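Local coordinates for uncharacterized protein lp_2664 (Lactobacillus plantarum WCFS1, PDB 2PJQ) that is of unknown function but belongs to the HD-domain family, whose members are mostly metal-dependent phosphohydrolases, and may share that kind of activity, at residues B[54-59]-B[121-126]. Residues are numbered along the deposited sequence; the frame is centred on the assembly and turned at random.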
loop_
_atom_site.group_PDB
_atom_site.type_symbol
_atom_site.label_atom_id
_atom_site.label_comp_id
_atom_site.label_asym_id
_atom_site.label_seq_id
_atom_site.Cartn_x
_atom_site.Cartn_y
_atom_site.Cartn_z
ATOM N N ASN B 54 32.994 3.496 1.536
ATOM C CA ASN B 54 32.695 2.821 2.805
ATOM C C ASN B 54 31.944 3.588 3.888
ATOM O O ASN B 54 31.218 2.983 4.663
ATOM C CB ASN B 54 33.976 2.257 3.410
ATOM C CG ASN B 54 34.578 1.174 2.556
ATOM O OD1 ASN B 54 34.205 1.014 1.387
ATOM N ND2 ASN B 54 35.526 0.429 3.119
ATOM N N LEU B 55 32.122 4.898 3.977
ATOM C CA LEU B 55 31.400 5.650 4.990
ATOM C C LEU B 55 29.964 5.708 4.497
ATOM O O LEU B 55 29.020 5.491 5.264
ATOM C CB LEU B 55 31.941 7.077 5.101
ATOM C CG LEU B 55 31.624 7.963 6.315
ATOM C CD1 LEU B 55 31.820 9.419 5.919
ATOM C CD2 LEU B 55 30.211 7.757 6.808
ATOM N N THR B 56 29.820 6.014 3.204
ATOM C CA THR B 56 28.520 6.146 2.552
ATOM C C THR B 56 27.624 4.929 2.736
ATOM O O THR B 56 26.545 5.027 3.312
ATOM C CB THR B 56 28.683 6.396 1.025
ATOM O OG1 THR B 56 29.400 7.613 0.811
ATOM C CG2 THR B 56 27.335 6.537 0.345
ATOM N N LEU B 57 28.069 3.778 2.246
ATOM C CA LEU B 57 27.253 2.578 2.337
ATOM C C LEU B 57 26.960 2.269 3.782
ATOM O O LEU B 57 25.831 1.919 4.123
ATOM C CB LEU B 57 27.947 1.388 1.680
ATOM C CG LEU B 57 28.428 1.658 0.263
ATOM C CD1 LEU B 57 28.972 0.383 -0.335
ATOM C CD2 LEU B 57 27.277 2.210 -0.568
ATOM N N ALA B 58 27.984 2.399 4.622
ATOM C CA ALA B 58 27.847 2.134 6.045
ATOM C C ALA B 58 26.645 2.921 6.541
ATOM O O ALA B 58 25.684 2.337 7.058
ATOM C CB ALA B 58 29.096 2.556 6.773
ATOM N N ALA B 59 26.676 4.240 6.349
ATOM C CA ALA B 59 25.573 5.082 6.784
ATOM C C ALA B 59 24.319 4.718 6.024
ATOM O O ALA B 59 23.217 4.885 6.533
ATOM C CB ALA B 59 25.902 6.563 6.581
ATOM N N GLY B 121 26.856 12.258 3.047
ATOM C CA GLY B 121 25.503 12.391 3.573
ATOM C C GLY B 121 24.496 12.697 2.467
ATOM O O GLY B 121 23.447 12.075 2.361
ATOM N N GLN B 122 24.822 13.673 1.632
ATOM C CA GLN B 122 23.949 14.039 0.540
ATOM C C GLN B 122 23.713 12.811 -0.300
ATOM O O GLN B 122 22.629 12.615 -0.835
ATOM C CB GLN B 122 24.598 15.122 -0.307
ATOM C CG GLN B 122 24.765 16.439 0.440
ATOM C CD GLN B 122 25.596 17.452 -0.322
ATOM O OE1 GLN B 122 25.734 17.383 -1.552
ATOM N NE2 GLN B 122 26.148 18.412 0.408
ATOM N N VAL B 123 24.727 11.962 -0.411
ATOM C CA VAL B 123 24.568 10.757 -1.200
ATOM C C VAL B 123 23.633 9.742 -0.533
ATOM O O VAL B 123 22.782 9.161 -1.193
ATOM C CB VAL B 123 25.930 10.107 -1.508
ATOM C CG1 VAL B 123 25.727 8.720 -2.108
ATOM C CG2 VAL B 123 26.690 10.964 -2.507
ATOM N N VAL B 124 23.773 9.526 0.771
ATOM C CA VAL B 124 22.898 8.574 1.446
ATOM C C VAL B 124 21.465 9.088 1.279
ATOM O O VAL B 124 20.579 8.373 0.803
ATOM C CB VAL B 124 23.250 8.448 2.960
ATOM C CG1 VAL B 124 22.648 7.176 3.550
ATOM C CG2 VAL B 124 24.745 8.426 3.138
ATOM N N GLN B 125 21.250 10.346 1.640
ATOM C CA GLN B 125 19.931 10.960 1.532
ATOM C C GLN B 125 19.309 10.809 0.137
ATOM O O GLN B 125 18.164 10.354 -0.005
ATOM C CB GLN B 125 20.022 12.440 1.901
ATOM C CG GLN B 125 18.743 13.194 1.655
ATOM C CD GLN B 125 18.792 14.621 2.156
ATOM O OE1 GLN B 125 18.710 14.874 3.360
ATOM N NE2 GLN B 125 18.924 15.566 1.228
ATOM N N ASP B 126 20.053 11.202 -0.891
ATOM C CA ASP B 126 19.546 11.094 -2.254
ATOM C C ASP B 126 19.205 9.655 -2.595
ATOM O O ASP B 126 18.242 9.379 -3.298
ATOM C CB ASP B 126 20.574 11.621 -3.243
ATOM C CG ASP B 126 20.629 13.126 -3.263
ATOM O OD1 ASP B 126 19.683 13.758 -2.736
ATOM O OD2 ASP B 126 21.603 13.677 -3.818
#
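Val124 sets its two methyls against the turn that runs from Thr56 to Ala59, each branch meeting a different part of it. CG1 of Val124, placed opposite the backbone N by chi1 of -163°, lies 3.8 Å from Ala59 O. CG2 of Val124 lies 3.9 Å from Thr56 O, at the start of the same turn, and also meets the methyl of Ala59, Ala59 CB to Val124 CG2 4.1 Å. Val124 thus rests on main-chain carbonyls as well as on a side-chain methyl; no hydrogen bond links the two segments. One residue earlier, Val123 extends CG1 to the CG2 methyl of Thr56 at 3.7 Å, the two side chains crossing at about a right angle. The contact joins helix 53-62 to helix 119-130 within the all-helical HD domain, their local axes 9.1 Å apart and inclined at 39°. His63 and Asp64 follow directly after helix 53-62, and Asp128 lies one turn on from Val124 in helix 119-130; their side chains converge with that of His34, consistent with the H...HD...D motif of HD-domain proteins, though no metal is bound to them here. Val124 lies close to this group without touching it. With CG2 of Thr56 anti to the backbone N, OG1 sits beside that N and hydrogen-bonds back to Asn52 O, four residues earlier in the chain, while the methyl faces Val123. Ile101 of helix 92-102 packs against both Ala59 and Val124.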